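Local coordinates for extracellular solute-binding protein family 5 (Brucella melitensis, PDB 4ONY), which probably captures peptides or related solutes in the periplasm and hands them to an ABC transporter for uptake, at residues A[369-372]-A[373-377]; A[535-538]-A[539-543]. All coordinates share one frame; numbering follows the deposited sequence.

How the contacts relate
Both contacts are helix N-termini. Contact 1 opens the short helix 370-376, and contact 2 opens the longer helix 537-553. Each has an N-cap residue, Asp369 or Asn536, whose side-chain oxygen takes the backbone N-H three residues on. Neither is core: each is partly buried, with contact 1 about 28 Å from the chain centre and contact 2 about 20 Å, centre to centre. Their chemistry differs. Contact 1 has a capping box and an Arg-Glu salt bridge, while contact 2 lays Phe540 CD2 against a guanidinium face. The two helices touch, and a probable hydrogen bond joins Asp369 OD2 to Ser542 OG at 2.6 Å.

Contact 1: A[369-372]-A[373-377]; sequences DARE and RELLA
Arg371 and Glu374 are joined by a salt bridge one turn apart on the helix. Arg371 NH1 donates to Glu374 OE1 at 2.9 Å. The oxygen lies near the guanidinium plane, but NH1 reaches it from above the carboxylate plane, and the two planes stand 84° apart. Leu375 CD2 packs over one guanidinium face, 3.6 Å from Arg371 CZ. The arginine chain leaves with CG opposite the backbone N (chi1 177°) and bends at chi2 (61°), which turns its end forward along the helix to both partners.

At the start of the same helix, Asp369 and Glu372 form a capping box. Glu372 N donates almost straight to Asp369 OD1 at 2.8 Å. In return, Asp369 N donates to Glu372 OE2 over a longer 3.3 Å. The carbonyl of Asp369 starts the helical ladder by accepting from Arg373 N at 3.0 Å. Further out, Asp369 OD2 bonds to Ser542 and Glu372 OE1 forms a salt bridge with Arg549, both on helix 537-553. Leu375 and Leu376 rest on Met527 of helix 522-533.

The two capping carboxylates thus serve twice: they close the helix start and tie it to its neighbour. Their negative charge probably also suits the positive end of the helix dipole.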
ATOM      1  N   ASP A 369     -11.379  23.198   3.306  1.00 14.31           N
ATOM      2  CA  ASP A 369     -12.690  23.310   3.957  1.00 15.49           C
ATOM      3  C   ASP A 369     -12.565  23.958   5.340  1.00 16.09           C
ATOM      4  O   ASP A 369     -11.437  24.317   5.781  1.00 16.33           O
ATOM      5  CB  ASP A 369     -13.401  21.933   4.001  1.00 15.92           C
ATOM      6  CG  ASP A 369     -12.711  20.915   4.903  1.00 15.50           C
ATOM      7  OD1 ASP A 369     -12.102  21.318   5.900  1.00 16.57           O
ATOM      8  OD2 ASP A 369     -12.833  19.704   4.649  1.00 14.94           O
ATOM      9  N   ALA A 370     -13.695  24.179   6.013  1.00 16.92           N
ATOM     10  CA  ALA A 370     -13.704  24.907   7.274  1.00 17.57           C
ATOM     11  C   ALA A 370     -12.877  24.216   8.348  1.00 17.12           C
ATOM     12  O   ALA A 370     -12.170  24.863   9.105  1.00 16.70           O
ATOM     13  CB  ALA A 370     -15.135  25.117   7.779  1.00 19.08           C
ATOM     14  N   ARG A 371     -12.956  22.896   8.409  1.00 17.18           N
ATOM     15  CA  ARG A 371     -12.155  22.152   9.373  1.00 17.37           C
ATOM     16  C   ARG A 371     -10.634  22.282   9.100  1.00 16.29           C
ATOM     17  O   ARG A 371      -9.860  22.487  10.034  1.00 15.52           O
ATOM     18  CB  ARG A 371     -12.600  20.678   9.399  1.00 18.32           C
ATOM     19  CG  ARG A 371     -11.797  19.778  10.319  1.00 19.23           C
ATOM     20  CD  ARG A 371     -11.881  20.217  11.770  1.00 21.88           C
ATOM     21  NE  ARG A 371     -11.197  19.276  12.655  1.00 23.63           N
ATOM     22  CZ  ARG A 371     -10.667  19.578  13.843  1.00 27.87           C
ATOM     23  NH1 ARG A 371     -10.721  20.817  14.346  1.00 28.83           N
ATOM     24  NH2 ARG A 371     -10.035  18.626  14.548  1.00 29.36           N
ATOM     25  N   GLU A 372     -10.210  22.144   7.845  1.00 15.47           N
ATOM     26  CA  GLU A 372      -8.789  22.336   7.494  1.00 14.98           C
ATOM     27  C   GLU A 372      -8.293  23.737   7.888  1.00 15.12           C
ATOM     28  O   GLU A 372      -7.218  23.878   8.477  1.00 14.49           O
ATOM     29  CB  GLU A 372      -8.557  22.160   5.994  1.00 15.10           C
ATOM     30  CG  GLU A 372      -8.829  20.765   5.420  1.00 14.93           C
ATOM     31  CD  GLU A 372      -8.352  20.686   3.970  1.00 14.91           C
ATOM     32  OE1 GLU A 372      -7.101  20.663   3.803  1.00 14.23           O
ATOM     33  OE2 GLU A 372      -9.207  20.779   3.030  1.00 13.67           O
ATOM     34  N   ARG A 373      -9.079  24.753   7.588  1.00 15.31           N
ATOM     35  CA  ARG A 373      -8.688  26.119   7.901  1.00 16.72           C
ATOM     36  C   ARG A 373      -8.576  26.336   9.419  1.00 17.44           C
ATOM     37  O   ARG A 373      -7.654  27.005   9.882  1.00 16.43           O
ATOM     38  CB  ARG A 373      -9.623  27.131   7.229  1.00 17.95           C
ATOM     39  CG  ARG A 373      -9.394  27.195   5.711  1.00 18.75           C
ATOM     40  CD  ARG A 373     -10.382  28.114   5.003  1.00 20.61           C
ATOM     41  NE  ARG A 373     -10.281  27.908   3.537  1.00 23.04           N
ATOM     42  CZ  ARG A 373      -9.416  28.540   2.750  1.00 23.20           C
ATOM     43  NH1 ARG A 373      -8.583  29.459   3.253  1.00 23.98           N
ATOM     44  NH2 ARG A 373      -9.403  28.270   1.469  1.00 25.23           N
ATOM     45  N   GLU A 374      -9.496  25.730  10.172  1.00 18.11           N
ATOM     46  CA  GLU A 374      -9.423  25.727  11.647  1.00 19.18           C
ATOM     47  C   GLU A 374      -8.143  25.053  12.129  1.00 18.52           C
ATOM     48  O   GLU A 374      -7.431  25.601  12.953  1.00 18.96           O
ATOM     49  CB  GLU A 374     -10.652  25.034  12.200  1.00 21.64           C
ATOM     50  CG  GLU A 374     -10.689  24.941  13.702  1.00 24.37           C
ATOM     51  CD  GLU A 374     -11.915  24.222  14.238  1.00 27.18           C
ATOM     52  OE1 GLU A 374     -12.330  23.130  13.775  1.00 28.62           O
ATOM     53  OE2 GLU A 374     -12.462  24.751  15.195  1.00 35.39           O
ATOM     54  N   LEU A 375      -7.814  23.903  11.559  1.00 17.12           N
ATOM     55  CA  LEU A 375      -6.633  23.152  11.949  1.00 16.71           C
ATOM     56  C   LEU A 375      -5.326  23.909  11.632  1.00 16.20           C
ATOM     57  O   LEU A 375      -4.379  23.826  12.376  1.00 14.94           O
ATOM     58  CB  LEU A 375      -6.588  21.808  11.228  1.00 16.89           C
ATOM     59  CG  LEU A 375      -7.547  20.743  11.745  1.00 18.21           C
ATOM     60  CD1 LEU A 375      -7.560  19.536  10.798  1.00 18.07           C
ATOM     61  CD2 LEU A 375      -7.178  20.305  13.175  1.00 18.49           C
ATOM     62  N   LEU A 376      -5.306  24.609  10.501  1.00 15.52           N
ATOM     63  CA  LEU A 376      -4.125  25.219  10.004  1.00 15.69           C
ATOM     64  C   LEU A 376      -3.932  26.666  10.508  1.00 15.81           C
ATOM     65  O   LEU A 376      -2.859  27.206  10.386  1.00 16.27           O
ATOM     66  CB  LEU A 376      -4.144  25.185   8.477  1.00 15.39           C
ATOM     67  CG  LEU A 376      -3.976  23.786   7.879  1.00 15.41           C
ATOM     68  CD1 LEU A 376      -4.374  23.751   6.422  1.00 15.62           C
ATOM     69  CD2 LEU A 376      -2.537  23.318   8.027  1.00 15.53           C
ATOM     70  N   ALA A 377      -4.948  27.289  11.070  1.00 16.15           N
ATOM     71  CA  ALA A 377      -4.860  28.695  11.501  1.00 16.96           C
ATOM     72  C   ALA A 377      -3.700  28.971  12.485  1.00 17.23           C
ATOM     73  O   ALA A 377      -3.062  29.997  12.426  1.00 18.17           O
ATOM     74  CB  ALA A 377      -6.184  29.114  12.130  1.00 17.51           C
TER

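Contact 2: A[535-538]-A[539-543]; sequences RNRA and DFVSA
Asn536 and Asp539 meet where the extended backbone of Asn536 gives way to helix 537-553, whose first turns are closed by bonds from Phe540 N to Asn536 O and from Val541 N to Arg537 O.

Asn536 is the N-cap. Its OD1 accepts from Asp539 N at 2.9 Å, and the N-H points straight at it (178°). The amide swings over the helix start because CG sits between the backbone N and the carbonyl carbon (chi1 62°). Its other end, ND2, makes a weak bond to Asp539 OD2 at 3.2 Å. The amide and carboxylate planes are well turned from each other. A water bridges the same carboxylate oxygen to the loop: it donates to Asp539 OD2 at 2.6 Å and accepts from Arg535 N at 2.9 Å.

On another side of the helix, Arg537 leans towards Phe540, the residue one turn on. Phe540 CD2 lies over one guanidinium face, towards its rim, and Arg537 NH1 comes to 3.3 Å from Phe540 CE2. The planes are inclined at 49°, so this is no flat stack. Val541 CG2 lies 4.0 Å from Arg537 NE. Arg537 NH2 donates to the carbonyl of Leu493, and the Phe540 ring meets that of His22.

The cap therefore gives Asp539 N, in the first turn, a straight side-chain acceptor. Asp539, with its carboxylate near the helix start, probably eases the positive end of the dipole.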
ATOM      1  N   ARG A 535     -12.585  10.970  14.584  1.00 20.95           N
ATOM      2  CA  ARG A 535     -13.476   9.864  14.869  1.00 23.91           C
ATOM      3  C   ARG A 535     -14.546   9.625  13.822  1.00 24.64           C
ATOM      4  O   ARG A 535     -15.324   8.660  13.940  1.00 26.84           O
ATOM      5  CB  ARG A 535     -14.149  10.097  16.214  1.00 26.13           C
ATOM      6  CG  ARG A 535     -13.126  10.019  17.349  1.00 28.79           C
ATOM      7  CD  ARG A 535     -13.790   9.467  18.571  1.00 32.19           C
ATOM      8  NE  ARG A 535     -12.965   9.586  19.741  1.00 34.46           N
ATOM      9  CZ  ARG A 535     -13.370   9.203  20.935  1.00 36.05           C
ATOM     10  NH1 ARG A 535     -14.582   8.683  21.094  1.00 38.30           N
ATOM     11  NH2 ARG A 535     -12.565   9.327  21.968  1.00 36.66           N
ATOM     12  N   ASN A 536     -14.659  10.501  12.837  1.00 21.49           N
ATOM     13  CA  ASN A 536     -15.567  10.208  11.762  1.00 20.62           C
ATOM     14  C   ASN A 536     -14.851  10.459  10.444  1.00 19.35           C
ATOM     15  O   ASN A 536     -13.824  11.155  10.432  1.00 16.45           O
ATOM     16  CB  ASN A 536     -16.827  11.055  11.923  1.00 22.08           C
ATOM     17  CG  ASN A 536     -16.537  12.543  11.837  1.00 23.81           C
ATOM     18  OD1 ASN A 536     -16.144  13.063  10.798  1.00 22.48           O
ATOM     19  ND2 ASN A 536     -16.705  13.225  12.942  1.00 26.04           N
ATOM     20  N   ARG A 537     -15.378   9.895   9.362  1.00 19.61           N
ATOM     21  CA  ARG A 537     -14.683   9.922   8.063  1.00 21.07           C
ATOM     22  C   ARG A 537     -14.517  11.382   7.545  1.00 21.19           C
ATOM     23  O   ARG A 537     -13.503  11.698   6.994  1.00 20.69           O
ATOM     24  CB  ARG A 537     -15.316   8.905   7.053  1.00 21.37           C
ATOM     25  CG  ARG A 537     -14.504   8.607   5.777  1.00 22.29           C
ATOM     26  CD  ARG A 537     -13.266   7.724   5.927  1.00 21.90           C
ATOM     27  NE  ARG A 537     -12.331   7.858   4.805  1.00 20.88           N
ATOM     28  CZ  ARG A 537     -11.081   7.354   4.761  1.00 22.07           C
ATOM     29  NH1 ARG A 537     -10.594   6.646   5.775  1.00 23.21           N
ATOM     30  NH2 ARG A 537     -10.261   7.551   3.691  1.00 20.87           N
ATOM     31  N   ALA A 538     -15.450  12.281   7.827  1.00 22.83           N
ATOM     32  CA  ALA A 538     -15.349  13.661   7.358  1.00 24.12           C
ATOM     33  C   ALA A 538     -14.191  14.442   7.976  1.00 23.27           C
ATOM     34  O   ALA A 538     -13.392  15.082   7.261  1.00 21.39           O
ATOM     35  CB  ALA A 538     -16.656  14.395   7.615  1.00 26.00           C
ATOM     36  N   ASP A 539     -14.108  14.396   9.303  1.00 22.44           N
ATOM     37  CA  ASP A 539     -12.986  14.978  10.014  1.00 21.56           C
ATOM     38  C   ASP A 539     -11.660  14.369   9.606  1.00 18.41           C
ATOM     39  O   ASP A 539     -10.668  15.076   9.574  1.00 17.27           O
ATOM     40  CB  ASP A 539     -13.129  14.844  11.524  1.00 23.52           C
ATOM     41  CG  ASP A 539     -14.233  15.702  12.067  1.00 27.12           C
ATOM     42  OD1 ASP A 539     -14.789  16.507  11.286  1.00 29.12           O
ATOM     43  OD2 ASP A 539     -14.516  15.559  13.277  1.00 30.01           O
ATOM     44  N   PHE A 540     -11.657  13.067   9.343  1.00 16.18           N
ATOM     45  CA  PHE A 540     -10.454  12.376   8.959  1.00 14.66           C
ATOM     46  C   PHE A 540      -9.985  12.863   7.574  1.00 13.81           C
ATOM     47  O   PHE A 540      -8.785  13.171   7.385  1.00 13.99           O
ATOM     48  CB  PHE A 540     -10.681  10.873   8.984  1.00 14.42           C
ATOM     49  CG  PHE A 540      -9.468  10.061   8.631  1.00 14.28           C
ATOM     50  CD1 PHE A 540      -8.412   9.940   9.526  1.00 14.45           C
ATOM     51  CD2 PHE A 540      -9.364   9.421   7.419  1.00 13.96           C
ATOM     52  CE1 PHE A 540      -7.290   9.185   9.236  1.00 14.40           C
ATOM     53  CE2 PHE A 540      -8.250   8.622   7.115  1.00 14.26           C
ATOM     54  CZ  PHE A 540      -7.197   8.523   8.013  1.00 14.43           C
ATOM     55  N   VAL A 541     -10.880  12.897   6.613  1.00 13.01           N
ATOM     56  CA  VAL A 541     -10.548  13.356   5.293  1.00 12.75           C
ATOM     57  C   VAL A 541     -10.008  14.796   5.346  1.00 12.51           C
ATOM     58  O   VAL A 541      -9.031  15.136   4.668  1.00 11.70           O
ATOM     59  CB  VAL A 541     -11.738  13.255   4.329  1.00 13.48           C
ATOM     60  CG1 VAL A 541     -11.436  13.975   3.006  1.00 13.10           C
ATOM     61  CG2 VAL A 541     -12.099  11.790   4.047  1.00 13.64           C
ATOM     62  N   SER A 542     -10.628  15.630   6.160  1.00 12.33           N
ATOM     63  CA  SER A 542     -10.187  16.990   6.267  1.00 12.58           C
ATOM     64  C   SER A 542      -8.763  17.044   6.828  1.00 12.85           C
ATOM     65  O   SER A 542      -7.908  17.787   6.330  1.00 12.91           O
ATOM     66  CB  SER A 542     -11.136  17.778   7.157  1.00 12.64           C
ATOM     67  OG  SER A 542     -12.367  17.965   6.486  1.00 12.88           O
ATOM     68  N   ALA A 543      -8.503  16.249   7.856  1.00 13.07           N
ATOM     69  CA  ALA A 543      -7.181  16.296   8.503  1.00 13.18           C
ATOM     70  C   ALA A 543      -6.088  15.795   7.578  1.00 12.60           C
ATOM     71  O   ALA A 543      -4.978  16.329   7.560  1.00 12.20           O
ATOM     72  CB  ALA A 543      -7.197  15.502   9.813  1.00 13.46           C
TER
HETATM   73  O   HOH W   1     -13.791  13.597  14.855  1.00 25.87           O